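Local coordinates for sulfur oxidation protein SOXB (Thermus thermophilus, PDB 2WDC), which probably acts as a dimanganese hydrolase of the 5'-nucleotidase family in bacterial sulfur oxidation, at residues 42-47 with 306-311; 155-160 with 178-183; 183-188 with 212-217. All coordinates share one frame; numbering follows the deposited sequence.

Contact 1 of 3, residues 42-47 with 306-311; sequences FPHYFM and SAAGKA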
loop_
_atom_site.group_PDB
_atom_site.type_symbol
_atom_site.label_atom_id
_atom_site.label_comp_id
_atom_site.label_asym_id
_atom_site.label_seq_id
_atom_site.Cartn_x
_atom_site.Cartn_y
_atom_site.Cartn_z
ATOM N N PHE A 42 -4.447 12.885 7.902
ATOM C CA PHE A 42 -4.708 12.957 9.327
ATOM C C PHE A 42 -4.343 11.713 10.109
ATOM O O PHE A 42 -4.349 10.606 9.578
ATOM C CB PHE A 42 -6.198 13.253 9.509
ATOM C CG PHE A 42 -6.632 14.513 8.820
ATOM C CD1 PHE A 42 -6.164 15.736 9.269
ATOM C CD2 PHE A 42 -7.398 14.467 7.670
ATOM C CE1 PHE A 42 -6.525 16.909 8.631
ATOM C CE2 PHE A 42 -7.743 15.633 7.009
ATOM C CZ PHE A 42 -7.317 16.853 7.505
ATOM N N PRO A 43 -4.053 11.878 11.403
ATOM C CA PRO A 43 -3.774 10.684 12.203
ATOM C C PRO A 43 -4.970 9.749 12.115
ATOM O O PRO A 43 -6.130 10.194 12.059
ATOM C CB PRO A 43 -3.634 11.243 13.625
ATOM C CG PRO A 43 -3.121 12.644 13.408
ATOM C CD PRO A 43 -3.869 13.121 12.175
ATOM N N HIS A 44 -4.688 8.457 12.000
ATOM C CA HIS A 44 -5.735 7.460 11.874
ATOM C C HIS A 44 -5.200 6.118 12.366
ATOM O O HIS A 44 -4.078 6.047 12.864
ATOM C CB HIS A 44 -6.211 7.385 10.416
ATOM C CG HIS A 44 -5.178 6.867 9.467
ATOM N ND1 HIS A 44 -5.386 5.749 8.693
ATOM C CD2 HIS A 44 -3.935 7.313 9.162
ATOM C CE1 HIS A 44 -4.309 5.514 7.962
ATOM N NE2 HIS A 44 -3.408 6.439 8.238
ATOM N N TYR A 45 -6.002 5.069 12.277
ATOM C CA TYR A 45 -5.531 3.768 12.748
ATOM C C TYR A 45 -5.284 2.889 11.546
ATOM O O TYR A 45 -5.971 3.012 10.543
ATOM C CB TYR A 45 -6.529 3.137 13.712
ATOM C CG TYR A 45 -6.807 4.040 14.885
ATOM C CD1 TYR A 45 -5.921 4.103 15.955
ATOM C CD2 TYR A 45 -7.920 4.873 14.895
ATOM C CE1 TYR A 45 -6.148 4.966 17.015
ATOM C CE2 TYR A 45 -8.178 5.712 15.972
ATOM C CZ TYR A 45 -7.287 5.746 17.027
ATOM O OH TYR A 45 -7.531 6.570 18.101
ATOM N N PHE A 46 -4.269 2.034 11.622
ATOM C CA PHE A 46 -3.907 1.189 10.482
ATOM C C PHE A 46 -3.299 -0.123 10.988
ATOM O O PHE A 46 -2.095 -0.160 11.290
ATOM C CB PHE A 46 -2.881 1.955 9.629
ATOM C CG PHE A 46 -2.641 1.374 8.258
ATOM C CD1 PHE A 46 -3.571 1.541 7.238
ATOM C CD2 PHE A 46 -1.425 0.781 7.957
ATOM C CE1 PHE A 46 -3.325 1.049 5.965
ATOM C CE2 PHE A 46 -1.172 0.283 6.687
ATOM C CZ PHE A 46 -2.121 0.425 5.685
ATOM N N MET A 47 -4.124 -1.169 11.068
ATOM C CA MET A 47 -3.676 -2.473 11.553
ATOM C C MET A 47 -3.048 -3.301 10.450
ATOM O O MET A 47 -3.519 -3.301 9.319
ATOM C CB MET A 47 -4.877 -3.257 12.090
ATOM C CG MET A 47 -4.500 -4.555 12.806
ATOM S SD MET A 47 -5.979 -5.447 13.337
ATOM C CE MET A 47 -6.275 -6.385 11.847
ATOM N N SER A 306 6.553 0.657 4.659
ATOM C CA SER A 306 5.279 0.668 5.390
ATOM C C SER A 306 4.182 1.367 4.597
ATOM O O SER A 306 4.131 1.248 3.378
ATOM C CB SER A 306 5.434 1.257 6.808
ATOM O OG SER A 306 4.265 1.036 7.615
ATOM N N ALA A 307 3.302 2.095 5.286
ATOM C CA ALA A 307 2.191 2.722 4.577
ATOM C C ALA A 307 1.372 3.654 5.442
ATOM O O ALA A 307 1.394 3.574 6.671
ATOM C CB ALA A 307 1.267 1.648 3.989
ATOM N N ALA A 308 0.608 4.506 4.760
ATOM C CA ALA A 308 -0.398 5.356 5.391
ATOM C C ALA A 308 0.135 6.286 6.454
ATOM O O ALA A 308 -0.644 6.776 7.294
ATOM C CB ALA A 308 -1.533 4.474 5.956
ATOM N N GLY A 309 1.433 6.582 6.379
ATOM C CA GLY A 309 2.114 7.471 7.314
ATOM C C GLY A 309 2.453 6.830 8.652
ATOM O O GLY A 309 2.828 7.525 9.601
ATOM N N LYS A 310 2.328 5.510 8.738
ATOM C CA LYS A 310 2.566 4.815 10.006
ATOM C C LYS A 310 3.966 4.995 10.584
ATOM O O LYS A 310 4.135 5.091 11.808
ATOM C CB LYS A 310 2.264 3.308 9.849
ATOM C CG LYS A 310 2.815 2.424 10.958
ATOM C CD LYS A 310 2.459 0.938 10.741
ATOM C CE LYS A 310 1.050 0.660 11.169
ATOM N NZ LYS A 310 0.660 -0.783 11.041
ATOM N N ALA A 311 4.976 4.978 9.720
ATOM C CA ALA A 311 6.343 5.001 10.197
ATOM C C ALA A 311 7.267 5.767 9.292
ATOM O O ALA A 311 7.061 5.840 8.081
ATOM C CB ALA A 311 6.842 3.555 10.318
#

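Contact 2 of 3, residues 155-160 with 178-183; sequences VGVDHM and GLFRGE. With TBU (tertiary-butyl alcohol), chain M.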
loop_
_atom_site.group_PDB
_atom_site.type_symbol
_atom_site.label_atom_id
_atom_site.label_comp_id
_atom_site.label_asym_id
_atom_site.label_seq_id
_atom_site.Cartn_x
_atom_site.Cartn_y
_atom_site.Cartn_z
ATOM N N VAL A 155 7.387 19.679 3.428
ATOM C CA VAL A 155 8.325 18.769 4.091
ATOM C C VAL A 155 9.723 18.919 3.500
ATOM O O VAL A 155 10.730 19.003 4.204
ATOM C CB VAL A 155 7.880 17.297 3.872
ATOM C CG1 VAL A 155 8.999 16.335 4.256
ATOM C CG2 VAL A 155 6.594 16.990 4.612
ATOM N N GLY A 156 9.771 18.891 2.172
ATOM C CA GLY A 156 11.019 18.930 1.434
ATOM C C GLY A 156 11.416 17.526 1.008
ATOM O O GLY A 156 12.410 16.981 1.483
ATOM N N VAL A 157 10.625 16.924 0.129
ATOM C CA VAL A 157 10.907 15.573 -0.367
ATOM C C VAL A 157 11.939 15.666 -1.486
ATOM O O VAL A 157 11.729 16.399 -2.460
ATOM C CB VAL A 157 9.615 14.886 -0.859
ATOM C CG1 VAL A 157 9.936 13.542 -1.522
ATOM C CG2 VAL A 157 8.638 14.691 0.315
ATOM N N ASP A 158 13.052 14.955 -1.349
ATOM C CA ASP A 158 14.113 15.015 -2.363
ATOM C C ASP A 158 13.797 14.230 -3.631
ATOM O O ASP A 158 14.104 14.688 -4.739
ATOM C CB ASP A 158 15.456 14.556 -1.792
ATOM C CG ASP A 158 15.983 15.502 -0.744
ATOM O OD1 ASP A 158 16.225 16.682 -1.078
ATOM O OD2 ASP A 158 16.071 15.108 0.434
ATOM N N HIS A 159 13.237 13.029 -3.470
ATOM C CA HIS A 159 12.900 12.174 -4.607
ATOM C C HIS A 159 11.638 11.384 -4.308
ATOM O O HIS A 159 11.336 11.099 -3.152
ATOM C CB HIS A 159 14.004 11.126 -4.842
ATOM C CG HIS A 159 15.314 11.706 -5.269
ATOM N ND1 HIS A 159 15.467 12.409 -6.444
ATOM C CD2 HIS A 159 16.544 11.632 -4.708
ATOM C CE1 HIS A 159 16.728 12.791 -6.563
ATOM N NE2 HIS A 159 17.404 12.321 -5.527
ATOM N N MET A 160 10.945 10.970 -5.365
ATOM C CA MET A 160 9.824 10.051 -5.227
ATOM C C MET A 160 9.778 9.187 -6.466
ATOM O O MET A 160 10.385 9.525 -7.502
ATOM C CB MET A 160 8.482 10.781 -5.032
ATOM C CG MET A 160 7.842 11.277 -6.330
ATOM S SD MET A 160 6.195 12.037 -6.055
ATOM C CE MET A 160 5.167 10.574 -5.759
ATOM N N GLY A 178 5.259 19.456 -12.329
ATOM C CA GLY A 178 5.743 20.825 -12.466
ATOM C C GLY A 178 5.791 21.482 -11.093
ATOM O O GLY A 178 6.681 22.291 -10.782
ATOM N N LEU A 179 4.804 21.155 -10.268
ATOM C CA LEU A 179 4.684 21.731 -8.932
ATOM C C LEU A 179 5.629 21.078 -7.919
ATOM O O LEU A 179 6.179 21.754 -7.053
ATOM C CB LEU A 179 3.230 21.625 -8.464
ATOM C CG LEU A 179 2.890 22.112 -7.056
ATOM C CD1 LEU A 179 3.161 23.620 -6.931
ATOM C CD2 LEU A 179 1.426 21.790 -6.776
ATOM N N PHE A 180 5.821 19.761 -8.043
ATOM C CA PHE A 180 6.708 19.002 -7.152
ATOM C C PHE A 180 8.137 19.557 -7.216
ATOM O O PHE A 180 8.746 19.594 -8.286
ATOM C CB PHE A 180 6.664 17.524 -7.583
ATOM C CG PHE A 180 7.495 16.595 -6.734
ATOM C CD1 PHE A 180 7.296 16.508 -5.372
ATOM C CD2 PHE A 180 8.443 15.765 -7.326
ATOM C CE1 PHE A 180 8.062 15.640 -4.598
ATOM C CE2 PHE A 180 9.198 14.883 -6.559
ATOM C CZ PHE A 180 9.014 14.831 -5.192
ATOM N N ARG A 181 8.674 19.949 -6.059
ATOM C CA ARG A 181 10.011 20.535 -5.963
ATOM C C ARG A 181 11.125 19.496 -5.872
ATOM O O ARG A 181 12.296 19.815 -6.081
ATOM C CB ARG A 181 10.081 21.538 -4.806
ATOM C CG ARG A 181 9.228 22.789 -5.069
ATOM C CD ARG A 181 9.112 23.679 -3.833
ATOM N NE ARG A 181 10.422 24.037 -3.305
ATOM C CZ ARG A 181 11.184 25.008 -3.800
ATOM N NH1 ARG A 181 10.756 25.728 -4.829
ATOM N NH2 ARG A 181 12.371 25.263 -3.266
ATOM N N GLY A 182 10.774 18.250 -5.568
ATOM C CA GLY A 182 11.772 17.201 -5.538
ATOM C C GLY A 182 12.050 16.753 -6.959
ATOM O O GLY A 182 11.503 17.325 -7.911
ATOM N N GLU A 183 12.892 15.739 -7.113
ATOM C CA GLU A 183 13.191 15.189 -8.431
ATOM C C GLU A 183 12.584 13.793 -8.568
ATOM O O GLU A 183 12.953 12.870 -7.852
ATOM C CB GLU A 183 14.707 15.123 -8.684
ATOM C CG GLU A 183 15.036 14.544 -10.061
ATOM C CD GLU A 183 16.523 14.478 -10.357
ATOM O OE1 GLU A 183 17.345 14.636 -9.433
ATOM O OE2 GLU A 183 16.863 14.254 -11.530
HETATM O O TBU M . 11.042 15.708 -11.273
HETATM C C TBU M . 11.333 15.876 -12.683
HETATM C C1 TBU M . 12.093 14.660 -13.233
HETATM C C2 TBU M . 10.016 15.997 -13.469
HETATM C C3 TBU M . 12.167 17.144 -12.902
#

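Contact 3 of 3, residues 183-188 with 212-217; sequences EFLSYN and LAVVGA. With TBU (tertiary-butyl alcohol), chain M.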
loop_
_atom_site.group_PDB
_atom_site.type_symbol
_atom_site.label_atom_id
_atom_site.label_comp_id
_atom_site.label_asym_id
_atom_site.label_seq_id
_atom_site.Cartn_x
_atom_site.Cartn_y
_atom_site.Cartn_z
ATOM N N GLU A 183 12.892 15.739 -7.113
ATOM C CA GLU A 183 13.191 15.189 -8.431
ATOM C C GLU A 183 12.584 13.793 -8.568
ATOM O O GLU A 183 12.953 12.870 -7.852
ATOM C CB GLU A 183 14.707 15.123 -8.684
ATOM C CG GLU A 183 15.036 14.544 -10.061
ATOM C CD GLU A 183 16.523 14.478 -10.357
ATOM O OE1 GLU A 183 17.345 14.636 -9.433
ATOM O OE2 GLU A 183 16.863 14.254 -11.530
ATOM N N PHE A 184 11.624 13.655 -9.476
ATOM C CA PHE A 184 10.987 12.377 -9.727
ATOM C C PHE A 184 11.968 11.490 -10.497
ATOM O O PHE A 184 12.612 11.948 -11.446
ATOM C CB PHE A 184 9.731 12.609 -10.574
ATOM C CG PHE A 184 8.940 11.367 -10.840
ATOM C CD1 PHE A 184 7.925 10.986 -9.978
ATOM C CD2 PHE A 184 9.209 10.582 -11.947
ATOM C CE1 PHE A 184 7.179 9.842 -10.221
ATOM C CE2 PHE A 184 8.473 9.430 -12.193
ATOM C CZ PHE A 184 7.462 9.061 -11.333
ATOM N N LEU A 185 12.110 10.235 -10.066
ATOM C CA LEU A 185 13.013 9.297 -10.727
ATOM C C LEU A 185 12.267 8.056 -11.178
ATOM O O LEU A 185 11.366 7.585 -10.479
ATOM C CB LEU A 185 14.100 8.834 -9.745
ATOM C CG LEU A 185 14.984 9.900 -9.101
ATOM C CD1 LEU A 185 15.878 9.239 -8.041
ATOM C CD2 LEU A 185 15.843 10.580 -10.158
ATOM N N SER A 186 12.701 7.480 -12.300
ATOM C CA SER A 186 12.194 6.181 -12.745
ATOM C C SER A 186 13.012 5.714 -13.939
ATOM O O SER A 186 13.052 6.393 -14.952
ATOM C CB SER A 186 10.709 6.242 -13.122
ATOM O OG SER A 186 9.873 6.156 -11.974
ATOM N N TYR A 187 13.660 4.560 -13.828
ATOM C CA TYR A 187 14.437 4.049 -14.956
ATOM C C TYR A 187 13.513 3.424 -15.993
ATOM O O TYR A 187 13.874 3.292 -17.165
ATOM C CB TYR A 187 15.451 2.984 -14.480
ATOM C CG TYR A 187 14.853 1.594 -14.363
ATOM C CD1 TYR A 187 14.915 0.696 -15.426
ATOM C CD2 TYR A 187 14.132 1.213 -13.229
ATOM C CE1 TYR A 187 14.311 -0.557 -15.353
ATOM C CE2 TYR A 187 13.495 -0.022 -13.161
ATOM C CZ TYR A 187 13.584 -0.906 -14.222
ATOM O OH TYR A 187 12.940 -2.123 -14.150
ATOM N N ASN A 188 12.323 3.015 -15.553
ATOM C CA ASN A 188 11.440 2.194 -16.375
ATOM C C ASN A 188 10.260 2.805 -17.110
ATOM O O ASN A 188 9.608 2.110 -17.886
ATOM C CB ASN A 188 10.977 0.968 -15.576
ATOM C CG ASN A 188 10.186 1.343 -14.335
ATOM O OD1 ASN A 188 10.555 2.262 -13.591
ATOM N ND2 ASN A 188 9.092 0.624 -14.095
ATOM N N LEU A 212 26.644 8.886 -3.455
ATOM C CA LEU A 212 25.581 7.899 -3.321
ATOM C C LEU A 212 24.542 8.133 -4.403
ATOM O O LEU A 212 24.006 9.229 -4.515
ATOM C CB LEU A 212 24.924 8.070 -1.955
ATOM C CG LEU A 212 23.730 7.192 -1.565
ATOM C CD1 LEU A 212 24.184 5.753 -1.435
ATOM C CD2 LEU A 212 23.171 7.689 -0.232
ATOM N N ALA A 213 24.260 7.095 -5.183
ATOM C CA ALA A 213 23.249 7.189 -6.244
ATOM C C ALA A 213 21.916 6.665 -5.732
ATOM O O ALA A 213 21.866 5.631 -5.076
ATOM C CB ALA A 213 23.667 6.375 -7.450
ATOM N N VAL A 214 20.851 7.392 -6.043
ATOM C CA VAL A 214 19.480 6.962 -5.741
ATOM C C VAL A 214 18.886 6.679 -7.116
ATOM O O VAL A 214 18.797 7.591 -7.955
ATOM C CB VAL A 214 18.654 8.055 -5.034
ATOM C CG1 VAL A 214 17.203 7.598 -4.855
ATOM C CG2 VAL A 214 19.254 8.420 -3.678
ATOM N N VAL A 215 18.538 5.417 -7.365
ATOM C CA VAL A 215 17.938 4.985 -8.628
ATOM C C VAL A 215 16.463 4.778 -8.328
ATOM O O VAL A 215 16.130 4.236 -7.274
ATOM C CB VAL A 215 18.570 3.667 -9.124
ATOM C CG1 VAL A 215 17.973 3.217 -10.456
ATOM C CG2 VAL A 215 20.094 3.772 -9.203
ATOM N N GLY A 216 15.585 5.183 -9.240
ATOM C CA GLY A 216 14.161 4.987 -9.023
ATOM C C GLY A 216 13.543 3.939 -9.927
ATOM O O GLY A 216 13.930 3.772 -11.085
ATOM N N ALA A 217 12.567 3.223 -9.380
ATOM C CA ALA A 217 11.793 2.249 -10.145
ATOM C C ALA A 217 10.332 2.399 -9.791
ATOM O O ALA A 217 9.975 2.326 -8.622
ATOM C CB ALA A 217 12.245 0.822 -9.837
HETATM O O TBU M . 11.042 15.708 -11.273
HETATM C C TBU M . 11.333 15.876 -12.683
HETATM C C1 TBU M . 12.093 14.660 -13.233
HETATM C C2 TBU M . 10.016 15.997 -13.469
HETATM C C3 TBU M . 12.167 17.144 -12.902
#

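Contact 1 of 3, residues 42-47 with 306-311
H44 and K310 each send a side-chain nitrogen to a backbone carbonyl of the other loop. The H44 bond runs from NE2 to O of A308, 2.9 Å long and nearly straight, at 171° at the hydrogen. The oxygen sits at the ring edge, in the imidazole plane. The donor in turn lies in the carbonyl plane, on a lone pair. ND1 of H44 is hydrogen-bonded to OG1 of T408. With a partner on each nitrogen, the ring is held against rotation. K310 bends at chi3 (-80°), and its NZ reaches O of F46 at 2.8 Å, tilted from that carbonyl plane. The same ammonium forms a salt bridge with E48 and a hydrogen bond with O of L85.

The apolar part centres on F46, whose side chain has two conformers, so its ring contacts hold for one of them. CB of A308 stands over the middle of its ring, 3.8 Å from the centroid, as a CH-pi contact. CB of A307 approaches CE2 of F46 obliquely at 3.9 Å. NZ of K310 lies at the ring edge, near its plane. CB of A308 also packs against H44, 3.5 Å from NE2.

Residues A307 to K310 form a type I' turn, closed by a backbone bond from N of K310 to O of A307. The side chain of A307 touches H288, and the backbone of A308 bonds D36; both H288 and D36 bind manganese. A leucine in place of H44 would probably leave the A308 carbonyl without this donor and T408 without its ring partner, and so hold the turn less firmly. The chemistry implies a buried turn beside the metal site, gripped by two polar bonds around an apolar centre, with the lysine charge probably balanced by E48.

Contact 2 of 3, residues 155-160 with 178-183
F180 packs closely against V157 and M160. SD of M160 lies over one face of its ring, 4.2 Å from the centroid and shifted toward the rim, as a Met-aromatic contact. The opposite face carries backbone N of G182. CG1 of V157 meets the ring edge, 4.0 Å from CZ of F180. CG of F180 stands anti to the backbone N (chi1 -178°), which carries the ring across to these two side chains. The backbones are also close, with CA of G182 only 3.2 Å from O of V157. There is little space beside this CA.

Two hydrogen bonds continue this tight side. N of E183 donates to O of D158 at 2.9 Å, almost straight (176°) but from above the carbonyl plane. ND1 of H159 donates to O of E183, also at 2.9 Å, with the oxygen in the imidazole plane. NE2 of H159 is hydrogen-bonded to H205, so both ring nitrogens have partners.

The outer side is looser. The extended side chain of E183 runs alongside H159, with OE1 3.5 Å from CE1 of H159, and is partly exposed. Its OE2 forms a salt bridge with R203. A tertiary-butyl alcohol also lies here, its O 3.6 Å from CA of E183. OD2 of D158 is hydrogen-bonded to N of V127.

The contact belongs to a beta-alpha-beta unit: strand 159-160, helix 170-179 and the short, weakly bonded strand 183-184, which runs parallel to the first at the sheet margin.

Contact 3 of 3, residues 183-188 with 212-217
The Y187 ring meets the strand with its edge: O of G216 and CB of A217 both lie near its plane. CE2 of Y187 is 3.7 Å from CB of A217. CB of N188 covers one face, over the ring centre. The phenol OH is hydrogen-bonded to N of D239. CG of Y187 lies between its backbone N and carbonyl carbon (chi1 84°), which keeps the ring beside G216.

One hydrogen bond joins the two backbones, from N of Y187 to O of G216 at 2.9 Å. The donor is tilted from the carbonyl plane. The side chains of L185 and V214 cross at about a right angle, with CD1 of L185 3.8 Å from CG1 of V214. CB of L185 lies 3.9 Å from CA of G216. OG of S186 turns back to O of L185 (2.6 Å) and also bonds S218. ND2 of N188 bonds O of F236. N of F184 donates to a tertiary-butyl alcohol O at 2.8 Å.

Strands 183-184 and 210-217 belong to different sheets. The loop that follows the first, L185 to N188, lies along the end of the second, consistent with the two-sheet core of metallophosphoesterase domains.

Contacts 2 and 3 are neighbours, with centres 13 Å apart, and share E183. Contact 2 closes along the chain before contact 3 opens. They meet through a probable hydrogen bond from L185 to M160 and through packing of F184 on M160. Contact 1 lies 21 Å from contact 2 and 25 Å from contact 3, centre to centre, and touches neither. Its two segments enclose both in sequence. Contact 2 builds the margin of the sheet that holds strands 29-34 and 311-320, and contact 3 ties that margin to the second sheet. Segment 306-311 also connects the sheets, running from strand 300-304 to strand 311-320, beside the manganese ligands.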